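Local coordinates for protein CD160 antigen (Homo sapiens, PDB 6NGG) that acts as an immune-cell receptor for MHC class I molecules and TNFRSF14, delivering stimulatory or inhibitory signals that regulate cell activation and differentiation, at residues 1-9 with 17-25; 30-38 with 81-92. The protein carries 1 engineered substitution. All coordinates share one frame; numbering follows the deposited sequence.

Contact 1 (1-9 with 17-25)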
ATOM      1  N   MET A   1       0.025   7.923  13.132  1.00 25.99           N
ATOM      2  CA  MET A   1      -0.342   6.684  12.458  1.00 20.56           C
ATOM      3  C   MET A   1      -1.048   5.813  13.447  1.00 21.43           C
ATOM      4  O   MET A   1      -0.440   5.451  14.436  1.00 21.90           O
ATOM      5  CB  MET A   1       0.897   5.862  12.015  1.00 23.35           C
ATOM      6  CG  MET A   1       1.879   6.495  11.075  1.00 24.38           C
ATOM      7  SD  MET A   1       2.804   5.161  10.207  1.00 22.38           S
ATOM      8  CE  MET A   1       3.940   4.493  11.366  1.00 23.82           C
ATOM      9  N   ILE A   2      -2.279   5.402  13.161  1.00 20.13           N
ATOM     10  CA  ILE A   2      -2.978   4.456  14.011  1.00 22.63           C
ATOM     11  C   ILE A   2      -2.964   3.098  13.408  1.00 20.39           C
ATOM     12  O   ILE A   2      -2.643   2.144  14.074  1.00 17.03           O
ATOM     13  CB  ILE A   2      -4.505   4.775  14.187  1.00 27.06           C
ATOM     14  CG1 ILE A   2      -4.775   6.263  14.345  1.00 31.09           C
ATOM     15  CG2 ILE A   2      -5.077   3.978  15.382  1.00 31.03           C
ATOM     16  CD1 ILE A   2      -3.980   6.955  15.430  1.00 32.72           C
ATOM     17  N   ASN A   3      -3.413   2.989  12.140  1.00 17.63           N
ATOM     18  CA  ASN A   3      -3.625   1.688  11.506  1.00 18.88           C
ATOM     19  C   ASN A   3      -3.572   1.846   9.960  1.00 16.22           C
ATOM     20  O   ASN A   3      -3.733   2.917   9.473  1.00 16.81           O
ATOM     21  CB  ASN A   3      -4.986   1.094  11.890  1.00 19.14           C
ATOM     22  CG  ASN A   3      -6.146   1.895  11.348  1.00 19.35           C
ATOM     23  OD1 ASN A   3      -6.329   3.055  11.721  1.00 21.77           O
ATOM     24  ND2 ASN A   3      -6.952   1.296  10.505  1.00 19.18           N
ATOM     25  N   ILE A   4      -3.360   0.763   9.260  1.00 15.26           N
ATOM     26  CA  ILE A   4      -3.271   0.733   7.776  1.00 16.74           C
ATOM     27  C   ILE A   4      -4.348  -0.156   7.246  1.00 16.13           C
ATOM     28  O   ILE A   4      -4.470  -1.243   7.744  1.00 14.80           O
ATOM     29  CB  ILE A   4      -1.939   0.135   7.283  1.00 20.50           C
ATOM     30  CG1 ILE A   4      -0.766   0.749   7.979  1.00 24.22           C
ATOM     31  CG2 ILE A   4      -1.803   0.377   5.783  1.00 21.29           C
ATOM     32  CD1 ILE A   4       0.564   0.316   7.361  1.00 27.96           C
ATOM     33  N   THR A   5      -5.159   0.304   6.283  1.00 14.17           N
ATOM     34  CA  THR A   5      -6.165  -0.501   5.676  1.00 15.36           C
ATOM     35  C   THR A   5      -5.775  -0.782   4.236  1.00 14.06           C
ATOM     36  O   THR A   5      -5.022   0.005   3.611  1.00 14.62           O
ATOM     37  CB  THR A   5      -7.546   0.159   5.729  1.00 15.84           C
ATOM     38  OG1 THR A   5      -7.523   1.428   5.087  1.00 14.18           O
ATOM     39  CG2 THR A   5      -7.959   0.324   7.146  1.00 15.84           C
ATOM     40  N   SER A   6      -6.278  -1.875   3.723  1.00 13.46           N
ATOM     41  CA  SER A   6      -5.929  -2.355   2.378  1.00 16.24           C
ATOM     42  C   SER A   6      -7.160  -2.512   1.519  1.00 16.80           C
ATOM     43  O   SER A   6      -8.215  -2.908   1.999  1.00 16.89           O
ATOM     44  CB  SER A   6      -5.268  -3.677   2.465  1.00 16.52           C
ATOM     45  OG  SER A   6      -4.084  -3.479   3.159  1.00 20.14           O
ATOM     46  N   SER A   7      -7.049  -2.114   0.273  1.00 16.88           N
ATOM     47  CA  SER A   7      -8.139  -2.266  -0.654  1.00 14.95           C
ATOM     48  C   SER A   7      -7.667  -2.394  -2.108  1.00 15.42           C
ATOM     49  O   SER A   7      -6.458  -2.334  -2.420  1.00 14.70           O
ATOM     50  CB  SER A   7      -9.102  -1.080  -0.489  1.00 15.22           C
ATOM     51  OG  SER A   7      -8.464   0.136  -0.780  1.00 16.82           O
ATOM     52  N   ALA A   8      -8.624  -2.588  -3.014  1.00 13.57           N
ATOM     53  CA  ALA A   8      -8.298  -2.798  -4.428  1.00 14.43           C
ATOM     54  C   ALA A   8      -9.461  -2.335  -5.280  1.00 14.44           C
ATOM     55  O   ALA A   8     -10.573  -2.377  -4.799  1.00 16.00           O
ATOM     56  CB  ALA A   8      -8.014  -4.255  -4.635  1.00 13.71           C
ATOM     57  N   SER A   9      -9.185  -1.758  -6.464  1.00 14.31           N
ATOM     58  CA  SER A   9     -10.169  -1.370  -7.435  1.00 14.69           C
ATOM     59  C   SER A   9      -9.629  -1.831  -8.811  1.00 16.78           C
ATOM     60  O   SER A   9      -8.423  -2.094  -8.955  1.00 17.60           O
ATOM     61  CB  SER A   9     -10.424   0.170  -7.407  1.00 15.12           C
ATOM     62  OG  SER A   9      -9.298   0.868  -7.928  1.00 17.05           O
ATOM     63  N   LEU A  17      -3.849  -1.520  -6.373  1.00 15.23           N
ATOM     64  CA  LEU A  17      -3.713  -2.030  -5.004  1.00 15.27           C
ATOM     65  C   LEU A  17      -3.502  -0.808  -4.137  1.00 16.63           C
ATOM     66  O   LEU A  17      -2.613   0.018  -4.420  1.00 17.07           O
ATOM     67  CB  LEU A  17      -2.555  -3.002  -4.881  1.00 16.56           C
ATOM     68  CG  LEU A  17      -2.640  -4.276  -5.736  1.00 17.37           C
ATOM     69  CD1 LEU A  17      -1.442  -5.211  -5.499  1.00 18.20           C
ATOM     70  CD2 LEU A  17      -3.958  -5.004  -5.594  1.00 14.63           C
ATOM     71  N   ILE A  18      -4.328  -0.652  -3.116  1.00 16.84           N
ATOM     72  CA  ILE A  18      -4.422   0.589  -2.331  1.00 16.89           C
ATOM     73  C   ILE A  18      -4.128   0.364  -0.831  1.00 17.45           C
ATOM     74  O   ILE A  18      -4.759  -0.432  -0.151  1.00 17.32           O
ATOM     75  CB  ILE A  18      -5.776   1.259  -2.546  1.00 18.88           C
ATOM     76  CG1 ILE A  18      -6.092   1.386  -4.082  1.00 20.64           C
ATOM     77  CG2 ILE A  18      -5.870   2.584  -1.824  1.00 17.25           C
ATOM     78  CD1 ILE A  18      -7.542   1.579  -4.439  1.00 22.75           C
ATOM     79  N   CYS A  19      -3.171   1.111  -0.321  1.00 15.27           N
ATOM     80  CA  CYS A  19      -2.823   1.129   1.092  1.00 16.47           C
ATOM     81  C   CYS A  19      -3.181   2.518   1.700  1.00 16.74           C
ATOM     82  O   CYS A  19      -2.846   3.520   1.092  1.00 14.82           O
ATOM     83  CB  CYS A  19      -1.359   0.966   1.223  1.00 20.34           C
ATOM     84  SG  CYS A  19      -0.597  -0.513   0.519  1.00 22.91           S
ATOM     85  N   THR A  20      -3.826   2.528   2.876  1.00 13.99           N
ATOM     86  CA  THR A  20      -4.325   3.748   3.507  1.00 15.20           C
ATOM     87  C   THR A  20      -3.939   3.736   4.952  1.00 13.25           C
ATOM     88  O   THR A  20      -4.278   2.791   5.703  1.00 15.66           O
ATOM     89  CB  THR A  20      -5.831   3.889   3.372  1.00 14.07           C
ATOM     90  OG1 THR A  20      -6.155   3.678   2.048  1.00 17.26           O
ATOM     91  CG2 THR A  20      -6.293   5.267   3.766  1.00 14.32           C
ATOM     92  N   VAL A  21      -3.097   4.669   5.293  1.00 13.57           N
ATOM     93  CA  VAL A  21      -2.764   4.940   6.670  1.00 15.19           C
ATOM     94  C   VAL A  21      -3.726   5.966   7.234  1.00 14.76           C
ATOM     95  O   VAL A  21      -3.897   7.003   6.675  1.00 14.05           O
ATOM     96  CB  VAL A  21      -1.321   5.509   6.795  1.00 16.10           C
ATOM     97  CG1 VAL A  21      -0.992   5.826   8.234  1.00 15.66           C
ATOM     98  CG2 VAL A  21      -0.303   4.576   6.174  1.00 16.89           C
ATOM     99  N   TRP A  22      -4.295   5.638   8.373  1.00 14.30           N
ATOM    100  CA  TRP A  22      -5.171   6.506   9.118  1.00 15.00           C
ATOM    101  C   TRP A  22      -4.390   7.089  10.295  1.00 15.93           C
ATOM    102  O   TRP A  22      -3.567   6.396  10.947  1.00 15.99           O
ATOM    103  CB  TRP A  22      -6.386   5.752   9.633  1.00 14.51           C
ATOM    104  CG  TRP A  22      -7.159   5.170   8.459  1.00 14.96           C
ATOM    105  CD1 TRP A  22      -6.894   4.019   7.800  1.00 15.96           C
ATOM    106  CD2 TRP A  22      -8.251   5.776   7.802  1.00 14.24           C
ATOM    107  NE1 TRP A  22      -7.768   3.845   6.756  1.00 15.74           N
ATOM    108  CE2 TRP A  22      -8.610   4.925   6.721  1.00 16.82           C
ATOM    109  CE3 TRP A  22      -8.899   7.024   7.929  1.00 14.90           C
ATOM    110  CZ2 TRP A  22      -9.630   5.263   5.792  1.00 13.74           C
ATOM    111  CZ3 TRP A  22      -9.926   7.352   7.019  1.00 14.79           C
ATOM    112  CH2 TRP A  22     -10.306   6.447   5.992  1.00 14.61           C
ATOM    113  N   HIS A  23      -4.621   8.366  10.514  1.00 15.68           N
ATOM    114  CA  HIS A  23      -3.849   9.137  11.472  1.00 16.89           C
ATOM    115  C   HIS A  23      -4.627  10.346  11.922  1.00 18.63           C
ATOM    116  O   HIS A  23      -5.517  10.770  11.274  1.00 16.35           O
ATOM    117  CB  HIS A  23      -2.548   9.577  10.816  1.00 17.33           C
ATOM    118  CG  HIS A  23      -2.689  10.250   9.481  1.00 16.06           C
ATOM    119  ND1 HIS A  23      -3.091  11.554   9.340  1.00 16.37           N
ATOM    120  CD2 HIS A  23      -2.348   9.825   8.237  1.00 16.41           C
ATOM    121  CE1 HIS A  23      -3.071  11.885   8.056  1.00 17.28           C
ATOM    122  NE2 HIS A  23      -2.573  10.858   7.376  1.00 16.12           N
ATOM    123  N   LYS A  24      -4.317  10.839  13.098  1.00 20.74           N
ATOM    124  CA  LYS A  24      -4.753  12.169  13.485  1.00 21.66           C
ATOM    125  C   LYS A  24      -4.365  13.219  12.505  1.00 20.64           C
ATOM    126  O   LYS A  24      -3.273  13.156  11.873  1.00 20.25           O
ATOM    127  CB  LYS A  24      -4.053  12.560  14.767  1.00 26.88           C
ATOM    128  CG  LYS A  24      -4.943  12.515  15.928  1.00 29.18           C
ATOM    129  CD  LYS A  24      -4.931  11.207  16.577  1.00 30.34           C
ATOM    130  CE  LYS A  24      -5.104  11.480  18.062  1.00 38.32           C
ATOM    131  NZ  LYS A  24      -5.250  10.171  18.757  1.00 45.60           N
ATOM    132  N   LYS A  25      -5.177  14.249  12.469  1.00 18.75           N
ATOM    133  CA  LYS A  25      -4.939  15.337  11.566  1.00 23.13           C
ATOM    134  C   LYS A  25      -3.582  16.017  11.760  1.00 23.96           C
ATOM    135  O   LYS A  25      -2.970  16.510  10.812  1.00 20.68           O
ATOM    136  CB  LYS A  25      -6.102  16.336  11.623  1.00 27.70           C
ATOM    137  CG  LYS A  25      -6.127  17.158  12.884  1.00 30.33           C
ATOM    138  CD  LYS A  25      -7.359  18.044  12.983  1.00 32.62           C
ATOM    139  CE  LYS A  25      -7.347  18.723  14.358  1.00 37.94           C
ATOM    140  NZ  LYS A  25      -8.179  19.923  14.310  1.00 44.05           N
TER
HETATM  141  O   HOH W   1      -2.118   9.157  14.496  1.00 21.82           O
HETATM  142  O   HOH W   2      -6.911   1.251   1.380  1.00 19.33           O
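Thr5 and Trp22 meet on the outer face of the first antiparallel hairpin of this immunoglobulin V-type domain, in the sheet completed by strand 67-74. The indole NE1-H of Trp22 is given to Thr5 OG1 at 2.9 Å, lying in the ring plane and nearly straight at 169°. With chi1 at 58°, Thr5 OG1 stands between the backbone N and the carbonyl carbon, which brings it to the indole edge, while Thr5 CG2 lies 3.5 Å from Trp22 NE1. The methyl CG2 of Thr20 sits over one face of the same indole, near the rim. Asn3 approaches from the other strand, its amide only 13° from the ring plane, with OD1 3.4 Å from Trp22 CB. Backbone bonds tie Thr5 to Thr20 and Ser7 to Ile18 in both directions. On the inward face, Ile4, Val21, Leu17 and the disulfide-bonded Cys19 point into the sandwich, where Ile4 CG1 lies 4.3 Å from Val21 CG2. His23 ND1 bonds to Lys24 O, which lies close to the imidazole plane, and NE2 bonds to Ser68 OG. Farther along the outer face, one water bridges the strands, bonded to Ser7 OG at 2.9 Å, Thr20 OG1 at 2.6 Å and Ile18 O.

Contact 2 (30-38 with 81-92). Engineered in segment 30-38: Met33 (natural residue Val).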
ATOM      1  N   GLY A  30       5.853  12.510   8.277  1.00 21.78           N
ATOM      2  CA  GLY A  30       7.034  11.891   8.824  1.00 21.49           C
ATOM      3  C   GLY A  30       6.970  10.366   8.771  1.00 20.12           C
ATOM      4  O   GLY A  30       7.698   9.699   9.495  1.00 19.53           O
ATOM      5  N   PHE A  31       6.126   9.799   7.920  1.00 16.97           N
ATOM      6  CA  PHE A  31       6.142   8.330   7.718  1.00 18.28           C
ATOM      7  C   PHE A  31       6.239   8.051   6.218  1.00 16.46           C
ATOM      8  O   PHE A  31       5.831   8.864   5.407  1.00 15.85           O
ATOM      9  CB  PHE A  31       4.928   7.580   8.337  1.00 16.40           C
ATOM     10  CG  PHE A  31       3.599   8.056   7.866  1.00 15.54           C
ATOM     11  CD1 PHE A  31       3.035   7.584   6.641  1.00 14.23           C
ATOM     12  CD2 PHE A  31       2.888   8.971   8.619  1.00 16.08           C
ATOM     13  CE1 PHE A  31       1.827   8.026   6.202  1.00 14.65           C
ATOM     14  CE2 PHE A  31       1.644   9.424   8.154  1.00 18.31           C
ATOM     15  CZ  PHE A  31       1.103   8.934   6.943  1.00 17.65           C
ATOM     16  N   VAL A  32       6.802   6.903   5.880  1.00 15.88           N
ATOM     17  CA  VAL A  32       6.793   6.358   4.529  1.00 13.73           C
ATOM     18  C   VAL A  32       5.876   5.145   4.493  1.00 14.25           C
ATOM     19  O   VAL A  32       5.846   4.334   5.414  1.00 13.77           O
ATOM     20  CB  VAL A  32       8.226   6.012   4.050  1.00 14.94           C
ATOM     21  CG1 VAL A  32       8.892   4.977   4.960  1.00 16.22           C
ATOM     22  CG2 VAL A  32       8.253   5.548   2.613  1.00 14.23           C
ATOM     23  N   MET A  33       5.109   5.066   3.408  1.00 13.45           N
ATOM     24  CA  MET A  33       4.209   3.963   3.102  1.00 13.01           C
ATOM     25  C   MET A  33       4.858   3.141   2.014  1.00 12.43           C
ATOM     26  O   MET A  33       5.523   3.663   1.142  1.00 12.13           O
ATOM     27  CB  MET A  33       2.862   4.474   2.575  1.00 12.99           C
ATOM     28  CG  MET A  33       2.047   5.346   3.578  1.00 13.89           C
ATOM     29  SD  MET A  33       0.474   6.100   2.855  1.00  9.27           S
ATOM     30  CE  MET A  33       1.104   7.357   1.774  1.00 13.68           C
ATOM     31  N   PHE A  34       4.622   1.845   2.043  1.00 13.20           N
ATOM     32  CA  PHE A  34       5.156   0.944   1.015  1.00 13.77           C
ATOM     33  C   PHE A  34       4.383  -0.379   0.946  1.00 12.81           C
ATOM     34  O   PHE A  34       3.693  -0.761   1.822  1.00 11.44           O
ATOM     35  CB  PHE A  34       6.682   0.746   1.223  1.00 14.08           C
ATOM     36  CG  PHE A  34       7.096   0.356   2.664  1.00 13.65           C
ATOM     37  CD1 PHE A  34       7.259   1.321   3.655  1.00 14.75           C
ATOM     38  CD2 PHE A  34       7.348  -0.966   2.984  1.00 15.76           C
ATOM     39  CE1 PHE A  34       7.618   0.978   4.929  1.00 15.31           C
ATOM     40  CE2 PHE A  34       7.727  -1.325   4.264  1.00 16.47           C
ATOM     41  CZ  PHE A  34       7.823  -0.345   5.247  1.00 15.68           C
ATOM     42  N   LEU A  35       4.494  -1.027  -0.182  1.00 13.51           N
ATOM     43  CA  LEU A  35       3.756  -2.226  -0.456  1.00 13.59           C
ATOM     44  C   LEU A  35       4.795  -3.239  -0.836  1.00 14.12           C
ATOM     45  O   LEU A  35       5.609  -2.983  -1.738  1.00 12.35           O
ATOM     46  CB  LEU A  35       2.824  -1.954  -1.674  1.00 12.92           C
ATOM     47  CG  LEU A  35       2.161  -3.244  -2.257  1.00 13.85           C
ATOM     48  CD1 LEU A  35       1.097  -3.768  -1.294  1.00 13.69           C
ATOM     49  CD2 LEU A  35       1.558  -3.038  -3.557  1.00 12.65           C
ATOM     50  N   CYS A  36       4.744  -4.391  -0.171  1.00 16.14           N
ATOM     51  CA  CYS A  36       5.660  -5.508  -0.470  1.00 16.66           C
ATOM     52  C   CYS A  36       4.916  -6.756  -0.963  1.00 15.44           C
ATOM     53  O   CYS A  36       3.721  -6.938  -0.663  1.00 15.43           O
ATOM     54  CB  CYS A  36       6.437  -5.857   0.808  1.00 19.82           C
ATOM     55  SG  CYS A  36       7.617  -4.614   1.380  1.00 21.55           S
ATOM     56  N   LYS A  37       5.626  -7.561  -1.761  1.00 14.71           N
ATOM     57  CA  LYS A  37       5.148  -8.798  -2.341  1.00 16.28           C
ATOM     58  C   LYS A  37       6.037  -9.949  -1.918  1.00 16.17           C
ATOM     59  O   LYS A  37       7.208  -9.953  -2.241  1.00 17.81           O
ATOM     60  CB  LYS A  37       5.094  -8.704  -3.838  1.00 16.11           C
ATOM     61  CG  LYS A  37       4.513  -9.917  -4.522  1.00 16.36           C
ATOM     62  CD  LYS A  37       4.488  -9.719  -6.038  1.00 16.24           C
ATOM     63  CE  LYS A  37       3.913 -10.960  -6.675  1.00 17.12           C
ATOM     64  NZ  LYS A  37       4.784 -12.141  -6.460  1.00 16.10           N
ATOM     65  N   ASP A  38       5.470 -10.912  -1.198  1.00 16.60           N
ATOM     66  CA  ASP A  38       6.122 -12.230  -0.897  1.00 17.46           C
ATOM     67  C   ASP A  38       7.464 -12.120  -0.237  1.00 17.45           C
ATOM     68  O   ASP A  38       8.398 -12.812  -0.617  1.00 16.24           O
ATOM     69  CB  ASP A  38       6.335 -13.062  -2.168  1.00 19.24           C
ATOM     70  CG  ASP A  38       5.058 -13.505  -2.845  1.00 19.34           C
ATOM     71  OD1 ASP A  38       4.123 -13.970  -2.198  1.00 18.81           O
ATOM     72  OD2 ASP A  38       5.040 -13.484  -4.074  1.00 20.79           O
ATOM     73  N   HIS A  81       2.483 -11.258 -11.190  1.00 17.13           N
ATOM     74  CA  HIS A  81       1.763 -10.606 -10.064  1.00 17.52           C
ATOM     75  C   HIS A  81       1.100 -11.511  -9.030  1.00 17.62           C
ATOM     76  O   HIS A  81       0.564 -10.993  -8.036  1.00 18.54           O
ATOM     77  CB  HIS A  81       0.731  -9.604 -10.624  1.00 17.27           C
ATOM     78  CG  HIS A  81       1.338  -8.588 -11.499  1.00 18.80           C
ATOM     79  ND1 HIS A  81       1.225  -8.645 -12.865  1.00 18.68           N
ATOM     80  CD2 HIS A  81       2.173  -7.563 -11.227  1.00 20.28           C
ATOM     81  CE1 HIS A  81       1.931  -7.676 -13.402  1.00 20.97           C
ATOM     82  NE2 HIS A  81       2.491  -6.985 -12.428  1.00 21.21           N
ATOM     83  N   SER A  82       1.039 -12.811  -9.305  1.00 18.87           N
ATOM     84  CA  SER A  82       0.508 -13.790  -8.387  1.00 17.78           C
ATOM     85  C   SER A  82       1.388 -13.796  -7.179  1.00 16.81           C
ATOM     86  O   SER A  82       2.559 -13.943  -7.312  1.00 16.34           O
ATOM     87  CB  SER A  82       0.610 -15.221  -8.944  1.00 18.77           C
ATOM     88  OG  SER A  82      -0.433 -15.488  -9.764  1.00 22.44           O
ATOM     89  N   GLY A  83       0.793 -13.705  -6.016  1.00 15.44           N
ATOM     90  CA  GLY A  83       1.487 -13.852  -4.723  1.00 15.95           C
ATOM     91  C   GLY A  83       0.772 -13.129  -3.612  1.00 15.69           C
ATOM     92  O   GLY A  83      -0.364 -12.685  -3.796  1.00 15.01           O
ATOM     93  N   THR A  84       1.511 -12.885  -2.518  1.00 14.27           N
ATOM     94  CA  THR A  84       0.980 -12.433  -1.267  1.00 15.20           C
ATOM     95  C   THR A  84       1.574 -11.033  -1.037  1.00 16.17           C
ATOM     96  O   THR A  84       2.797 -10.843  -1.251  1.00 14.68           O
ATOM     97  CB  THR A  84       1.331 -13.404  -0.106  1.00 17.12           C
ATOM     98  OG1 THR A  84       0.552 -14.606  -0.243  1.00 16.81           O
ATOM     99  CG2 THR A  84       0.928 -12.814   1.234  1.00 20.07           C
ATOM    100  N   TYR A  85       0.696 -10.085  -0.764  1.00 12.24           N
ATOM    101  CA  TYR A  85       1.077  -8.703  -0.616  1.00 13.42           C
ATOM    102  C   TYR A  85       0.766  -8.164   0.787  1.00 12.94           C
ATOM    103  O   TYR A  85      -0.101  -8.646   1.479  1.00 14.52           O
ATOM    104  CB  TYR A  85       0.298  -7.847  -1.627  1.00 14.03           C
ATOM    105  CG  TYR A  85       0.595  -8.073  -3.100  1.00 14.79           C
ATOM    106  CD1 TYR A  85       0.038  -9.172  -3.808  1.00 14.33           C
ATOM    107  CD2 TYR A  85       1.413  -7.222  -3.801  1.00 15.02           C
ATOM    108  CE1 TYR A  85       0.279  -9.347  -5.167  1.00 13.90           C
ATOM    109  CE2 TYR A  85       1.640  -7.385  -5.179  1.00 16.41           C
ATOM    110  CZ  TYR A  85       1.102  -8.495  -5.845  1.00 15.56           C
ATOM    111  OH  TYR A  85       1.327  -8.699  -7.205  1.00 15.56           O
ATOM    112  N   GLN A  86       1.466  -7.113   1.158  1.00 13.62           N
ATOM    113  CA  GLN A  86       1.248  -6.433   2.417  1.00 15.55           C
ATOM    114  C   GLN A  86       1.616  -4.982   2.278  1.00 14.12           C
ATOM    115  O   GLN A  86       2.687  -4.653   1.744  1.00 11.94           O
ATOM    116  CB  GLN A  86       2.082  -7.083   3.521  1.00 15.75           C
ATOM    117  CG  GLN A  86       1.696  -6.569   4.903  1.00 15.76           C
ATOM    118  CD  GLN A  86       2.482  -7.159   6.058  1.00 14.95           C
ATOM    119  OE1 GLN A  86       1.878  -7.399   7.125  1.00 17.94           O
ATOM    120  NE2 GLN A  86       3.781  -7.394   5.894  1.00 12.59           N
ATOM    121  N   CYS A  87       0.708  -4.154   2.769  1.00 14.35           N
ATOM    122  CA  CYS A  87       0.902  -2.701   2.969  1.00 15.47           C
ATOM    123  C   CYS A  87       1.614  -2.488   4.314  1.00 16.49           C
ATOM    124  O   CYS A  87       1.173  -3.029   5.351  1.00 16.66           O
ATOM    125  CB  CYS A  87      -0.454  -1.991   3.068  1.00 16.45           C
ATOM    126  SG  CYS A  87      -1.469  -2.006   1.543  1.00 21.43           S
ATOM    127  N   CYS A  88       2.635  -1.617   4.323  1.00 17.20           N
ATOM    128  CA  CYS A  88       3.324  -1.247   5.538  1.00 18.77           C
ATOM    129  C   CYS A  88       3.604   0.251   5.610  1.00 17.31           C
ATOM    130  O   CYS A  88       3.562   0.971   4.609  1.00 16.75           O
ATOM    131  CB  CYS A  88       4.631  -2.069   5.603  1.00 22.01           C
ATOM    132  SG  CYS A  88       4.261  -3.847   5.850  1.00 30.42           S
ATOM    133  N   ALA A  89       3.886   0.737   6.803  1.00 15.23           N
ATOM    134  CA  ALA A  89       4.380   2.114   6.922  1.00 14.24           C
ATOM    135  C   ALA A  89       5.325   2.247   8.089  1.00 15.06           C
ATOM    136  O   ALA A  89       5.208   1.500   9.085  1.00 14.00           O
ATOM    137  CB  ALA A  89       3.229   3.112   6.982  1.00 13.99           C
ATOM    138  N   ARG A  90       6.221   3.217   7.990  1.00 17.01           N
ATOM    139  CA  ARG A  90       7.262   3.408   8.935  1.00 19.13           C
ATOM    140  C   ARG A  90       7.512   4.861   9.224  1.00 18.92           C
ATOM    141  O   ARG A  90       7.699   5.650   8.295  1.00 13.30           O
ATOM    142  CB  ARG A  90       8.565   2.743   8.437  1.00 21.36           C
ATOM    143  CG  ARG A  90       9.612   2.826   9.539  1.00 27.81           C
ATOM    144  CD  ARG A  90      10.970   2.295   9.165  1.00 36.00           C
ATOM    145  NE  ARG A  90      11.483   3.107   8.067  1.00 43.03           N
ATOM    146  CZ  ARG A  90      12.271   2.651   7.098  1.00 42.30           C
ATOM    147  NH1 ARG A  90      12.682   1.367   7.103  1.00 40.81           N
ATOM    148  NH2 ARG A  90      12.650   3.489   6.127  1.00 38.58           N
ATOM    149  N   SER A  91       7.525   5.246  10.492  1.00 20.47           N
ATOM    150  CA  SER A  91       7.923   6.616  10.818  1.00 25.28           C
ATOM    151  C   SER A  91       9.435   6.713  11.063  1.00 27.23           C
ATOM    152  O   SER A  91       9.985   5.967  11.889  1.00 27.61           O
ATOM    153  CB  SER A  91       7.173   7.084  12.046  1.00 31.47           C
ATOM    154  OG  SER A  91       7.771   6.440  13.144  1.00 39.94           O
ATOM    155  N   GLN A  92      10.096   7.643  10.400  1.00 33.91           N
ATOM    156  CA  GLN A  92      11.552   7.821  10.553  1.00 41.49           C
ATOM    157  C   GLN A  92      11.940   8.047  12.011  1.00 35.44           C
ATOM    158  O   GLN A  92      12.608   7.239  12.619  1.00 35.14           O
ATOM    159  CB  GLN A  92      12.039   8.979   9.673  1.00 52.07           C
ATOM    160  CG  GLN A  92      13.555   9.201   9.683  1.00 61.02           C
ATOM    161  CD  GLN A  92      14.349   7.992   9.182  1.00 64.56           C
ATOM    162  OE1 GLN A  92      13.842   7.195   8.372  1.00 62.89           O
ATOM    163  NE2 GLN A  92      15.604   7.852   9.657  1.00 60.56           N
TER
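Lys37 runs across the ring of Tyr85 where strand 31-37 ends beside the beginning of its antiparallel neighbour 83-91, in the five-stranded sheet of the immunoglobulin sandwich. Lys37 CB packs 3.9 Å from Tyr85 CE2. With CG anti to the backbone N (chi1 -176°), the chain extends over the phenol: CG makes a CH-pi contact over the ring face, CD touches Tyr85 CZ and OH, and Lys37 CE lies 3.5 Å from Tyr85 OH. A bend at chi4 (-65°) then turns Lys37 NZ to Ser82 O, 3.0 Å away and met from above the carbonyl plane. Lys37 NZ also forms a salt bridge of 2.7 Å with Asp38 OD2. The other carboxylate oxygen, OD1, takes the N-H of Thr84, while Asp38 N bonds to Thr84 O. Tyr85 OH gives its hydrogen to His81 O at 2.6 Å, which helps fix the ring beneath the lysine.

Farther along, Phe34 and Cys88 share the face turned away from the sandwich interior. The Phe34 ring leans over the partner strand: Cys88 CB lies 3.9 Å from the ring centroid, over the face, and Arg90 CB comes to the edge. On the inward face Leu35 CD1 reaches Cys87 SG, and the engineered Met33 rests its CG against Ala89 CB at 4.2 Å. Paired backbone bonds link Val32 with Arg90, Phe34 with Cys88 and Cys36 with Gln86. The chemistry thus changes along the ladder, from apolar packing at its middle to a charged end where the lysine ammonium, held by a carbonyl and a carboxylate, probably has its positive charge stabilised.

How the contacts relate
Contacts 1 and 2 belong to the two facing sheets of one immunoglobulin sandwich, their centres about 11 Å apart, and share no strand. The disulfide Cys19-Cys87 joins them across the core, where Ile4 CD1 also packs 3.4 Å from Ala89 N. Contact 2 is the more central and has the larger share of buried residues; its strand 83-91 is flanked on both sides. Contact 1 includes strand 3-11, outermost in its sheet, and its outward face mixes hydroxyl-bearing residues with Ile18 and Trp22. The outward face of 30-38 with 81-92 is mixed too, with Phe34, Cys88 and Cys36, disulfide-bonded to Cys43, beside Arg90 and Gln86; its lysine-aspartate salt bridge lies at the far end from Arg90.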